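Local coordinates for F5/8 type C domain protein (Clostridium perfringens, PDB 7JRM) that probably helps a mucin-directed O-glycopeptidase recognise its glycan substrates, through a calcium-bearing carbohydrate-binding module and neighbouring domains, at residues V59-T64 against R75-T80; D19-L24 against F49-S54; N13-M18 against K187-V192; Y143-T148 against K222-A227. One frame throughout, in Å; residues are numbered along the deposited sequence.

How the interactions relate
Interaction 1 is the buried contact of the set. It joins two adjacent strands of the N-terminal sheet by backbone bonds and an arginine-tyrosine pair. Interaction 2 lies at the surface of that same domain, where two loops meet through apolar side chains without a hydrogen bond. Interaction 3 is partly buried and joins this sheet to the carbohydrate-binding module, with waters bridging part of the junction. Interaction 4 lies inside the module and is a strand pairing finished by an aromatic stack. Interactions 1 and 3 share one sheet, and interactions 3 and 4 share another. Arg189 and Asp147 link 3 to 4, whereas Thr80 and Arg224 link 1 to 4.

Interaction 1: V59-T64 against R75-T80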
loop_
_atom_site.group_PDB
_atom_site.type_symbol
_atom_site.label_atom_id
_atom_site.label_comp_id
_atom_site.label_asym_id
_atom_site.label_seq_id
_atom_site.Cartn_x
_atom_site.Cartn_y
_atom_site.Cartn_z
ATOM N N VAL A 59 -18.003 7.890 24.770
ATOM C CA VAL A 59 -17.284 9.128 25.043
ATOM C C VAL A 59 -18.169 10.019 25.906
ATOM O O VAL A 59 -19.361 10.179 25.621
ATOM C CB VAL A 59 -16.880 9.863 23.750
ATOM C CG1 VAL A 59 -15.959 11.030 24.072
ATOM C CG2 VAL A 59 -16.214 8.908 22.771
ATOM N N VAL A 60 -17.586 10.596 26.954
ATOM C CA VAL A 60 -18.280 11.517 27.847
ATOM C C VAL A 60 -17.705 12.911 27.643
ATOM O O VAL A 60 -16.485 13.079 27.526
ATOM C CB VAL A 60 -18.157 11.079 29.320
ATOM C CG1 VAL A 60 -19.049 11.936 30.210
ATOM C CG2 VAL A 60 -18.508 9.607 29.466
ATOM N N TYR A 61 -18.584 13.910 27.602
ATOM C CA TYR A 61 -18.202 15.286 27.325
ATOM C C TYR A 61 -18.615 16.182 28.485
ATOM O O TYR A 61 -19.712 16.036 29.034
ATOM C CB TYR A 61 -18.843 15.786 26.024
ATOM C CG TYR A 61 -18.544 14.920 24.818
ATOM C CD1 TYR A 61 -19.265 13.757 24.576
ATOM C CD2 TYR A 61 -17.540 15.267 23.923
ATOM C CE1 TYR A 61 -18.992 12.963 23.479
ATOM C CE2 TYR A 61 -17.261 14.479 22.822
ATOM C CZ TYR A 61 -17.992 13.331 22.604
ATOM O OH TYR A 61 -17.719 12.542 21.510
ATOM N N SER A 62 -17.732 17.109 28.851
ATOM C CA SER A 62 -17.986 18.042 29.940
ATOM C C SER A 62 -17.476 19.421 29.550
ATOM O O SER A 62 -16.482 19.554 28.831
ATOM C CB SER A 62 -17.320 17.583 31.245
ATOM O OG SER A 62 -17.887 18.239 32.365
ATOM N N VAL A 63 -18.167 20.452 30.037
ATOM C CA VAL A 63 -17.824 21.837 29.743
ATOM C C VAL A 63 -18.040 22.675 30.996
ATOM O O VAL A 63 -18.879 22.356 31.843
ATOM C CB VAL A 63 -18.646 22.390 28.553
ATOM C CG1 VAL A 63 -20.073 22.708 28.978
ATOM C CG2 VAL A 63 -17.972 23.616 27.955
ATOM N N THR A 64 -17.259 23.746 31.117
ATOM C CA THR A 64 -17.359 24.681 32.227
ATOM C C THR A 64 -17.580 26.086 31.683
ATOM O O THR A 64 -16.927 26.498 30.719
ATOM C CB THR A 64 -16.099 24.651 33.101
ATOM N N ARG A 75 -22.338 9.884 24.743
ATOM C CA ARG A 75 -22.811 9.339 23.479
ATOM C C ARG A 75 -21.829 8.275 23.010
ATOM O O ARG A 75 -20.658 8.268 23.399
ATOM C CB ARG A 75 -22.981 10.434 22.416
ATOM C CG ARG A 75 -21.715 11.223 22.110
ATOM C CD ARG A 75 -21.017 10.700 20.861
ATOM N NE ARG A 75 -20.032 11.642 20.339
ATOM C CZ ARG A 75 -20.291 12.556 19.409
ATOM N NH1 ARG A 75 -21.509 12.657 18.895
ATOM N NH2 ARG A 75 -19.331 13.371 18.994
ATOM N N THR A 76 -22.322 7.374 22.167
ATOM C CA THR A 76 -21.519 6.286 21.633
ATOM C C THR A 76 -21.145 6.559 20.181
ATOM O O THR A 76 -21.893 7.195 19.436
ATOM C CB THR A 76 -22.264 4.952 21.732
ATOM O OG1 THR A 76 -23.471 5.018 20.961
ATOM C CG2 THR A 76 -22.606 4.638 23.182
ATOM N N ILE A 77 -19.970 6.072 19.788
ATOM C CA ILE A 77 -19.465 6.215 18.427
ATOM C C ILE A 77 -19.074 4.832 17.926
ATOM O O ILE A 77 -18.158 4.206 18.473
ATOM C CB ILE A 77 -18.269 7.178 18.348
ATOM C CG1 ILE A 77 -18.690 8.587 18.770
ATOM C CG2 ILE A 77 -17.687 7.188 16.942
ATOM C CD1 ILE A 77 -17.605 9.627 18.599
ATOM N N ALA A 78 -19.759 4.360 16.890
ATOM C CA ALA A 78 -19.526 3.036 16.334
ATOM C C ALA A 78 -18.706 3.133 15.055
ATOM O O ALA A 78 -18.945 4.005 14.215
ATOM C CB ALA A 78 -20.850 2.323 16.051
ATOM N N VAL A 79 -17.738 2.233 14.915
ATOM C CA VAL A 79 -16.906 2.131 13.720
ATOM C C VAL A 79 -17.205 0.780 13.086
ATOM O O VAL A 79 -16.791 -0.264 13.609
ATOM C CB VAL A 79 -15.412 2.278 14.041
ATOM C CG1 VAL A 79 -14.579 2.124 12.779
ATOM C CG2 VAL A 79 -15.144 3.622 14.706
ATOM N N THR A 80 -17.920 0.794 11.965
ATOM C CA THR A 80 -18.459 -0.411 11.355
ATOM C C THR A 80 -17.861 -0.626 9.970
ATOM O O THR A 80 -17.129 0.214 9.441
ATOM C CB THR A 80 -19.988 -0.338 11.263
ATOM O OG1 THR A 80 -20.365 0.734 10.391
ATOM C CG2 THR A 80 -20.590 -0.094 12.640
#
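Val59 and Arg75 form a hydrogen-bonded pair of the antiparallel hairpin made by strands 55-64 and 70-79. The hairpin belongs to a domain assigned by sequence to the bacterial surface Ig-like family. Val59 N donates to Arg75 O at 3.0 Å. The return bond from Arg75 N to Val59 O is 3.1 Å long. Beside this pair the packing is tight. Arg75 has CG between its backbone N and carbonyl carbon (chi1 58°), and the chain bends at chi2. CG of Arg75 then lies 3.5 Å from CE1 of Tyr61. Farther out, Arg75 NE donates to Tyr61 OH at 2.7 Å. The bond is bent, 146° at the hydrogen, and the hydroxyl sits at the guanidinium edge, slightly out of its plane. The ring and guanidinium planes are 83° apart. Ile77 adds a looser apolar touch, with CD1 4.5 Å from Val59 CG2.

The other face of the hairpin is more open. Val60 and Thr76 point away there, are partly exposed and make no contact across these segments. Val60 packs on Ser46, and Thr76 on Ile56 and Thr58.

The tyrosine hydroxyl and the guanidinium have further partners. Tyr61 OH also bonds to Leu24 O, and Arg75 NH2 reaches the carbonyls of Leu24 and Lys26. Arg75 NH1 meets Glu12 O. The hydroxyl thus accepts from arginine while facing a carbonyl. The buried guanidinium is probably stabilised by the oxygens that accept its N-H groups, a tyrosine hydroxyl and backbone carbonyls, which also fix its rotation.

Interaction 2: D19-L24 against F49-S54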
loop_
_atom_site.group_PDB
_atom_site.type_symbol
_atom_site.label_atom_id
_atom_site.label_comp_id
_atom_site.label_asym_id
_atom_site.label_seq_id
_atom_site.Cartn_x
_atom_site.Cartn_y
_atom_site.Cartn_z
ATOM N N ASP A 19 -12.989 3.393 6.731
ATOM C CA ASP A 19 -12.067 4.299 6.060
ATOM C C ASP A 19 -12.297 5.764 6.411
ATOM O O ASP A 19 -11.526 6.619 5.962
ATOM C CB ASP A 19 -12.163 4.120 4.542
ATOM C CG ASP A 19 -11.949 2.683 4.110
ATOM O OD1 ASP A 19 -10.779 2.283 3.936
ATOM O OD2 ASP A 19 -12.950 1.956 3.945
ATOM N N GLU A 20 -13.322 6.077 7.195
ATOM C CA GLU A 20 -13.645 7.459 7.514
ATOM C C GLU A 20 -12.843 7.941 8.716
ATOM O O GLU A 20 -12.507 7.168 9.618
ATOM C CB GLU A 20 -15.142 7.611 7.788
ATOM C CG GLU A 20 -16.015 7.399 6.561
ATOM C CD GLU A 20 -17.494 7.345 6.896
ATOM O OE1 GLU A 20 -17.852 6.722 7.917
ATOM O OE2 GLU A 20 -18.296 7.924 6.135
ATOM N N LYS A 21 -12.534 9.236 8.716
ATOM C CA LYS A 21 -11.807 9.855 9.817
ATOM C C LYS A 21 -12.782 10.200 10.935
ATOM O O LYS A 21 -13.725 10.972 10.728
ATOM C CB LYS A 21 -11.071 11.104 9.336
ATOM C CG LYS A 21 -10.233 11.784 10.406
ATOM C CD LYS A 21 -9.122 10.874 10.902
ATOM C CE LYS A 21 -8.019 11.669 11.581
ATOM N NZ LYS A 21 -7.044 10.783 12.277
ATOM N N VAL A 22 -12.558 9.632 12.115
ATOM C CA VAL A 22 -13.473 9.807 13.237
ATOM C C VAL A 22 -13.212 11.161 13.887
ATOM O O VAL A 22 -12.101 11.436 14.351
ATOM C CB VAL A 22 -13.327 8.668 14.255
ATOM C CG1 VAL A 22 -13.901 9.080 15.605
ATOM C CG2 VAL A 22 -14.010 7.410 13.743
ATOM N N ASP A 23 -14.237 12.010 13.913
ATOM C CA ASP A 23 -14.196 13.281 14.625
ATOM C C ASP A 23 -14.953 13.101 15.935
ATOM O O ASP A 23 -16.185 13.009 15.940
ATOM C CB ASP A 23 -14.802 14.402 13.781
ATOM C CG ASP A 23 -14.754 15.750 14.476
ATOM O OD1 ASP A 23 -13.944 15.914 15.413
ATOM O OD2 ASP A 23 -15.525 16.650 14.082
ATOM N N LEU A 24 -14.213 13.044 17.045
ATOM C CA LEU A 24 -14.827 12.789 18.344
ATOM C C LEU A 24 -15.732 13.926 18.799
ATOM O O LEU A 24 -16.538 13.729 19.715
ATOM C CB LEU A 24 -13.744 12.540 19.394
ATOM C CG LEU A 24 -12.983 11.219 19.284
ATOM C CD1 LEU A 24 -11.972 11.103 20.407
ATOM C CD2 LEU A 24 -13.943 10.040 19.301
ATOM N N PHE A 49 -12.118 5.023 23.335
ATOM C CA PHE A 49 -11.976 4.978 21.887
ATOM C C PHE A 49 -10.544 4.647 21.484
ATOM O O PHE A 49 -9.584 5.143 22.081
ATOM C CB PHE A 49 -12.396 6.318 21.279
ATOM C CG PHE A 49 -12.138 6.426 19.804
ATOM C CD1 PHE A 49 -12.975 5.805 18.894
ATOM C CD2 PHE A 49 -11.063 7.158 19.328
ATOM C CE1 PHE A 49 -12.744 5.906 17.535
ATOM C CE2 PHE A 49 -10.825 7.262 17.970
ATOM C CZ PHE A 49 -11.666 6.636 17.073
ATOM N N VAL A 50 -10.409 3.799 20.467
ATOM C CA VAL A 50 -9.120 3.442 19.886
ATOM C C VAL A 50 -9.204 3.655 18.381
ATOM O O VAL A 50 -10.126 3.152 17.731
ATOM C CB VAL A 50 -8.724 1.984 20.196
ATOM C CG1 VAL A 50 -7.223 1.794 20.023
ATOM C CG2 VAL A 50 -9.158 1.587 21.599
ATOM N N GLU A 51 -8.247 4.398 17.832
ATOM C CA GLU A 51 -8.214 4.621 16.393
ATOM C C GLU A 51 -7.855 3.336 15.656
ATOM O O GLU A 51 -7.189 2.448 16.196
ATOM C CB GLU A 51 -7.205 5.715 16.041
ATOM C CG GLU A 51 -7.587 7.107 16.516
ATOM C CD GLU A 51 -8.294 7.915 15.451
ATOM O OE1 GLU A 51 -8.372 7.445 14.297
ATOM O OE2 GLU A 51 -8.768 9.025 15.768
ATOM N N GLY A 52 -8.305 3.246 14.406
ATOM C CA GLY A 52 -8.026 2.073 13.594
ATOM C C GLY A 52 -8.586 0.786 14.153
ATOM O O GLY A 52 -8.015 -0.286 13.920
ATOM N N LYS A 53 -9.693 0.859 14.887
ATOM C CA LYS A 53 -10.284 -0.316 15.513
ATOM C C LYS A 53 -11.795 -0.268 15.356
ATOM O O LYS A 53 -12.417 0.765 15.622
ATOM C CB LYS A 53 -9.910 -0.401 16.998
ATOM C CG LYS A 53 -10.585 -1.539 17.744
ATOM C CD LYS A 53 -10.240 -1.510 19.223
ATOM C CE LYS A 53 -11.462 -1.787 20.081
ATOM N NZ LYS A 53 -11.923 -3.196 19.947
ATOM N N SER A 54 -12.378 -1.382 14.924
ATOM C CA SER A 54 -13.823 -1.481 14.777
ATOM C C SER A 54 -14.461 -1.786 16.125
ATOM O O SER A 54 -13.996 -2.665 16.857
ATOM C CB SER A 54 -14.184 -2.564 13.762
ATOM O OG SER A 54 -15.588 -2.674 13.611
#
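Leu24 and Val22 reach Phe49 from two different directions, and these apolar touches carry the contact. Leu24 comes over one face of the Phe49 ring. Its CD2 is 4.2 Å from the ring centroid and 15° off the ring normal, which makes a CH-pi contact. The methyl is offset toward the rim, with CG and CD2 of the ring as its nearest atoms. Val22 instead meets the ring tip to tip, with CG1 3.6 Å from Phe49 CZ. CG of Phe49 stands anti to the backbone N (chi1 173°), and the ring extends from there toward the loop 19-24.

The charged groups form a looser, outer layer. Lys21 NZ lies 4.1 Å from Glu51 OE1, beyond salt-bridge range. The two side chains cross at about a right angle, and both residues are exposed. Any attraction between them is therefore probably weak and screened by solvent. Glu51 bends at chi2, and its other oxygen, OE2, lies in the plane of the Phe49 ring at its edge, 3.5 Å from CE2. No hydrogen bond joins the two segments.

Both segments are loops of the Ig-like domain. Residues 19-24 follow strand 14-16, and residues 49-54 lead from strand 43-47 into strand 55-64. Phe49 makes an edge-to-face pair with Phe57 of strand 55-64. Val22 rests on Val79 and Leu24 on Ile77, both from strand 70-79, and Val22 also touches Tyr16 of strand 14-16. The two loops thus pack on the face of strands 70-79 and 55-64 that carries Phe57, Ile77 and Val79.

Interaction 3: N13-M18 against K187-V192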
loop_
_atom_site.group_PDB
_atom_site.type_symbol
_atom_site.label_atom_id
_atom_site.label_comp_id
_atom_site.label_asym_id
_atom_site.label_seq_id
_atom_site.Cartn_x
_atom_site.Cartn_y
_atom_site.Cartn_z
ATOM N N ASN A 13 -25.808 9.729 19.201
ATOM C CA ASN A 13 -25.021 8.571 18.802
ATOM C C ASN A 13 -24.605 8.682 17.340
ATOM O O ASN A 13 -25.393 9.085 16.480
ATOM C CB ASN A 13 -25.818 7.287 19.027
ATOM C CG ASN A 13 -25.989 6.957 20.499
ATOM O OD1 ASN A 13 -25.187 7.368 21.337
ATOM N ND2 ASN A 13 -27.038 6.208 20.818
ATOM N N LEU A 14 -23.356 8.317 17.062
ATOM C CA LEU A 14 -22.787 8.405 15.727
ATOM C C LEU A 14 -22.344 7.029 15.247
ATOM O O LEU A 14 -22.210 6.085 16.031
ATOM C CB LEU A 14 -21.592 9.368 15.693
ATOM C CG LEU A 14 -21.889 10.866 15.621
ATOM C CD1 LEU A 14 -20.608 11.659 15.810
ATOM C CD2 LEU A 14 -22.551 11.221 14.300
ATOM N N ALA A 15 -22.111 6.932 13.940
ATOM C CA ALA A 15 -21.607 5.716 13.317
ATOM C C ALA A 15 -20.670 6.094 12.181
ATOM O O ALA A 15 -20.996 6.965 11.369
ATOM C CB ALA A 15 -22.749 4.839 12.792
ATOM N N TYR A 16 -19.510 5.442 12.129
ATOM C CA TYR A 16 -18.515 5.695 11.101
ATOM C C TYR A 16 -18.131 4.385 10.428
ATOM O O TYR A 16 -18.288 3.300 10.994
ATOM C CB TYR A 16 -17.259 6.366 11.678
ATOM C CG TYR A 16 -17.432 7.829 12.013
ATOM C CD1 TYR A 16 -17.228 8.810 11.053
ATOM C CD2 TYR A 16 -17.787 8.230 13.294
ATOM C CE1 TYR A 16 -17.380 10.151 11.356
ATOM C CE2 TYR A 16 -17.941 9.568 13.607
ATOM C CZ TYR A 16 -17.736 10.522 12.635
ATOM O OH TYR A 16 -17.889 11.854 12.944
ATOM N N SER A 17 -17.626 4.497 9.202
ATOM C CA SER A 17 -17.131 3.345 8.470
ATOM C C SER A 17 -15.641 3.153 8.757
ATOM O O SER A 17 -15.025 3.907 9.514
ATOM C CB SER A 17 -17.402 3.506 6.974
ATOM O OG SER A 17 -16.316 4.137 6.320
ATOM N N MET A 18 -15.051 2.127 8.141
ATOM C CA MET A 18 -13.666 1.783 8.448
ATOM C C MET A 18 -12.681 2.800 7.883
ATOM O O MET A 18 -11.638 3.052 8.494
ATOM C CB MET A 18 -13.342 0.385 7.918
ATOM C CG MET A 18 -14.031 -0.742 8.669
ATOM S SD MET A 18 -13.813 -0.644 10.458
ATOM C CE MET A 18 -12.065 -1.004 10.610
ATOM N N LYS A 187 -33.902 16.685 8.344
ATOM C CA LYS A 187 -33.826 15.255 8.608
ATOM C C LYS A 187 -32.960 14.970 9.830
ATOM O O LYS A 187 -31.958 15.648 10.077
ATOM C CB LYS A 187 -33.276 14.520 7.383
ATOM C CG LYS A 187 -31.838 14.870 7.028
ATOM C CD LYS A 187 -31.365 14.094 5.809
ATOM C CE LYS A 187 -29.850 14.142 5.672
ATOM N NZ LYS A 187 -29.321 15.532 5.764
ATOM N N LYS A 188 -33.362 13.966 10.601
ATOM C CA LYS A 188 -32.659 13.564 11.809
ATOM C C LYS A 188 -32.067 12.172 11.632
ATOM O O LYS A 188 -32.612 11.335 10.906
ATOM C CB LYS A 188 -33.594 13.582 13.023
ATOM C CG LYS A 188 -33.959 14.975 13.512
ATOM C CD LYS A 188 -34.989 14.912 14.631
ATOM C CE LYS A 188 -35.513 16.295 14.984
ATOM N NZ LYS A 188 -34.427 17.203 15.448
ATOM N N ARG A 189 -30.945 11.932 12.302
ATOM C CA ARG A 189 -30.244 10.659 12.227
ATOM C C ARG A 189 -30.480 9.856 13.499
ATOM O O ARG A 189 -30.498 10.410 14.602
ATOM C CB ARG A 189 -28.743 10.873 12.019
ATOM C CG ARG A 189 -27.973 9.606 11.682
ATOM C CD ARG A 189 -26.528 9.917 11.328
ATOM N NE ARG A 189 -25.804 8.732 10.876
ATOM C CZ ARG A 189 -24.479 8.629 10.850
ATOM N NH1 ARG A 189 -23.724 9.643 11.250
ATOM N NH2 ARG A 189 -23.908 7.511 10.421
ATOM N N LEU A 190 -30.665 8.547 13.337
ATOM C CA LEU A 190 -30.852 7.630 14.454
ATOM C C LEU A 190 -29.863 6.484 14.312
ATOM O O LEU A 190 -29.897 5.754 13.316
ATOM C CB LEU A 190 -32.287 7.099 14.507
ATOM C CG LEU A 190 -33.403 8.129 14.701
ATOM C CD1 LEU A 190 -34.767 7.455 14.669
ATOM C CD2 LEU A 190 -33.212 8.897 16.002
ATOM N N VAL A 191 -28.987 6.329 15.301
ATOM C CA VAL A 191 -27.991 5.263 15.330
ATOM C C VAL A 191 -28.241 4.453 16.594
ATOM O O VAL A 191 -28.018 4.946 17.708
ATOM C CB VAL A 191 -26.558 5.810 15.295
ATOM C CG1 VAL A 191 -25.556 4.668 15.249
ATOM C CG2 VAL A 191 -26.373 6.735 14.101
ATOM N N VAL A 192 -28.700 3.214 16.429
ATOM C CA VAL A 192 -29.188 2.397 17.533
ATOM C C VAL A 192 -28.332 1.144 17.653
ATOM O O VAL A 192 -28.058 0.471 16.651
ATOM C CB VAL A 192 -30.670 2.021 17.347
ATOM C CG1 VAL A 192 -31.195 1.301 18.581
ATOM C CG2 VAL A 192 -31.497 3.263 17.053
HETATM O O HOH W 1 -28.476 8.489 17.328
HETATM O O HOH W 2 -29.904 5.153 20.376
HETATM O O HOH W 3 -20.902 10.210 10.513
#
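A junction between two sheets brings Ala15, on the outermost strand 14-16 of the N-terminal sheet, against Arg189 and Val191 on strand 188-193 of the carbohydrate-binding module. The strand axes cross at 78°, and the two do not pair as neighbours in a sheet. Arg189 runs extended from CG to NE, and its NH2 donates to Ala15 O at 3.1 Å. The donor is tilted from the carbonyl plane. The same NH2 also meets Asp147. Leu14 CD2 lies 3.6 Å from Arg189 NH1, the two side chains crossing at about a right angle. Next to this bond, Val191 CG1 packs on Ala15 CB at 3.7 Å. Ala15 N is buried here and has no partner in the model.

Water completes the polar edges. One molecule joins Asn13 O to Val191 N, accepting from the latter at 3.0 Å. Another accepts from Arg189 NH1 and donates weakly to Ala15 O. Asn13 ND2 also makes a weak bond to Val191 O, while its OD1 takes Thr76 N. The contact is an interdomain junction, with the edge strand of the Ig-like sheet set across a strand of the NPCBM-type module rather than continuing its sheet.

Interaction 4: Y143-T148 against K222-A227; sequences YDIFDT and KFRNLA
Asp147 OD2 is gripped by two arginines. Arg224 NH2 makes a salt bridge to it at 3.1 Å, a weak hydrogen bond by its angle, and Arg189 of the adjacent strand is the stronger partner. CG of Asp147 is anti to its backbone N (chi1 -168°), and the side chain lies beside that of Arg224, pointing the same way. Four backbone bonds hold the strands antiparallel. Ile145 pairs with Arg224 and Asp147 with Lys222; the shortest, Arg224 N to Ile145 O, is 2.6 Å.

Next to these pairs, side chains take over. Asp144 OD2 accepts from Leu226 N at 2.9 Å, on the anti side of the carboxylate. Asn225 OD1 accepts from Asp144 N at 3.2 Å, the donor standing above the amide carbonyl plane. That oxygen also lies at the edge of the Tyr143 ring. Tyr143 and Phe223 form an offset stack, centroids 4.0 Å apart and planes at 1°, with Tyr143 CD2 over the centre of the Phe223 ring.

Strand 145-152 runs between strands 188-193 and 215-224. Phe146 and Phe223 face Ile200 of strand 199-205, in the module's other sheet. On the opposite face, Ile145 packs on Val191, and Arg224 NE reaches Thr80.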
loop_
_atom_site.group_PDB
_atom_site.type_symbol
_atom_site.label_atom_id
_atom_site.label_comp_id
_atom_site.label_asym_id
_atom_site.label_seq_id
_atom_site.Cartn_x
_atom_site.Cartn_y
_atom_site.Cartn_z
ATOM N N TYR A 143 -26.782 -8.615 13.695
ATOM C CA TYR A 143 -26.430 -7.246 13.357
ATOM C C TYR A 143 -26.044 -6.470 14.611
ATOM O O TYR A 143 -26.469 -6.795 15.723
ATOM C CB TYR A 143 -27.588 -6.552 12.639
ATOM C CG TYR A 143 -27.909 -7.160 11.291
ATOM C CD1 TYR A 143 -26.977 -7.146 10.263
ATOM C CD2 TYR A 143 -29.142 -7.753 11.049
ATOM C CE1 TYR A 143 -27.263 -7.701 9.028
ATOM C CE2 TYR A 143 -29.438 -8.310 9.819
ATOM C CZ TYR A 143 -28.496 -8.282 8.812
ATOM O OH TYR A 143 -28.785 -8.835 7.587
ATOM N N ASP A 144 -25.227 -5.435 14.420
ATOM C CA ASP A 144 -24.663 -4.661 15.518
ATOM C C ASP A 144 -25.276 -3.276 15.653
ATOM O O ASP A 144 -25.636 -2.865 16.760
ATOM C CB ASP A 144 -23.142 -4.533 15.342
ATOM C CG ASP A 144 -22.441 -5.876 15.318
ATOM O OD1 ASP A 144 -22.655 -6.677 16.253
ATOM O OD2 ASP A 144 -21.672 -6.130 14.367
ATOM N N ILE A 145 -25.405 -2.539 14.552
ATOM C CA ILE A 145 -25.815 -1.141 14.580
ATOM C C ILE A 145 -26.916 -0.925 13.552
ATOM O O ILE A 145 -26.841 -1.438 12.430
ATOM C CB ILE A 145 -24.618 -0.202 14.303
ATOM C CG1 ILE A 145 -23.685 -0.153 15.515
ATOM C CG2 ILE A 145 -25.088 1.199 13.932
ATOM C CD1 ILE A 145 -24.303 0.497 16.732
ATOM N N PHE A 146 -27.944 -0.174 13.938
ATOM C CA PHE A 146 -28.973 0.289 13.018
ATOM C C PHE A 146 -28.812 1.788 12.804
ATOM O O PHE A 146 -28.770 2.555 13.769
ATOM C CB PHE A 146 -30.376 -0.020 13.543
ATOM C CG PHE A 146 -31.469 0.627 12.743
ATOM C CD1 PHE A 146 -31.724 0.221 11.442
ATOM C CD2 PHE A 146 -32.233 1.647 13.283
ATOM C CE1 PHE A 146 -32.727 0.817 10.699
ATOM C CE2 PHE A 146 -33.238 2.245 12.546
ATOM C CZ PHE A 146 -33.484 1.830 11.251
ATOM N N ASP A 147 -28.729 2.197 11.539
ATOM C CA ASP A 147 -28.486 3.583 11.169
ATOM C C ASP A 147 -29.508 4.008 10.125
ATOM O O ASP A 147 -29.793 3.258 9.187
ATOM C CB ASP A 147 -27.061 3.757 10.623
ATOM C CG ASP A 147 -26.654 5.209 10.491
ATOM O OD1 ASP A 147 -27.415 6.089 10.945
ATOM O OD2 ASP A 147 -25.565 5.469 9.937
ATOM N N THR A 148 -30.058 5.211 10.287
ATOM C CA THR A 148 -31.105 5.671 9.387
ATOM C C THR A 148 -31.254 7.184 9.481
ATOM O O THR A 148 -30.933 7.793 10.504
ATOM C CB THR A 148 -32.450 4.999 9.699
ATOM O OG1 THR A 148 -33.413 5.360 8.701
ATOM C CG2 THR A 148 -32.963 5.434 11.067
ATOM N N LYS A 222 -30.290 1.119 7.353
ATOM C CA LYS A 222 -29.396 0.004 7.080
ATOM C C LYS A 222 -28.814 -0.523 8.381
ATOM O O LYS A 222 -28.675 0.212 9.362
ATOM C CB LYS A 222 -28.267 0.423 6.131
ATOM C CG LYS A 222 -27.384 1.535 6.677
ATOM C CD LYS A 222 -26.373 2.002 5.644
ATOM C CE LYS A 222 -25.673 3.277 6.092
ATOM N NZ LYS A 222 -24.874 3.888 4.993
ATOM N N PHE A 223 -28.483 -1.810 8.374
ATOM C CA PHE A 223 -27.704 -2.403 9.448
ATOM C C PHE A 223 -26.221 -2.171 9.192
ATOM O O PHE A 223 -25.778 -2.063 8.047
ATOM C CB PHE A 223 -27.980 -3.903 9.558
ATOM C CG PHE A 223 -29.321 -4.236 10.146
ATOM C CD1 PHE A 223 -29.633 -3.873 11.446
ATOM C CD2 PHE A 223 -30.266 -4.924 9.402
ATOM C CE1 PHE A 223 -30.865 -4.183 11.992
ATOM C CE2 PHE A 223 -31.501 -5.238 9.942
ATOM C CZ PHE A 223 -31.801 -4.866 11.240
ATOM N N ARG A 224 -25.452 -2.085 10.275
ATOM C CA ARG A 224 -24.009 -1.906 10.185
ATOM C C ARG A 224 -23.337 -2.853 11.165
ATOM O O ARG A 224 -23.695 -2.882 12.346
ATOM C CB ARG A 224 -23.604 -0.457 10.475
ATOM C CG ARG A 224 -24.259 0.571 9.567
ATOM C CD ARG A 224 -23.953 1.987 10.025
ATOM N NE ARG A 224 -22.546 2.331 9.842
ATOM C CZ ARG A 224 -22.121 3.415 9.201
ATOM N NH1 ARG A 224 -20.823 3.651 9.082
ATOM N NH2 ARG A 224 -22.995 4.263 8.677
ATOM N N ASN A 225 -22.367 -3.620 10.676
ATOM C CA ASN A 225 -21.692 -4.629 11.476
ATOM C C ASN A 225 -20.239 -4.241 11.721
ATOM O O ASN A 225 -19.598 -3.601 10.882
ATOM C CB ASN A 225 -21.747 -5.999 10.795
ATOM C CG ASN A 225 -23.038 -6.736 11.076
ATOM O OD1 ASN A 225 -23.990 -6.159 11.601
ATOM N ND2 ASN A 225 -23.078 -8.017 10.731
ATOM N N LEU A 226 -19.730 -4.640 12.883
ATOM C CA LEU A 226 -18.318 -4.455 13.178
ATOM C C LEU A 226 -17.471 -5.266 12.203
ATOM O O LEU A 226 -17.892 -6.312 11.701
ATOM C CB LEU A 226 -18.011 -4.870 14.618
ATOM C CG LEU A 226 -18.858 -4.210 15.709
ATOM C CD1 LEU A 226 -18.409 -4.663 17.090
ATOM C CD2 LEU A 226 -18.796 -2.696 15.591
ATOM N N ALA A 227 -16.266 -4.769 11.935
ATOM C CA ALA A 227 -15.400 -5.408 10.955
ATOM C C ALA A 227 -15.021 -6.815 11.399
ATOM O O ALA A 227 -14.814 -7.079 12.587
ATOM C CB ALA A 227 -14.141 -4.570 10.733
#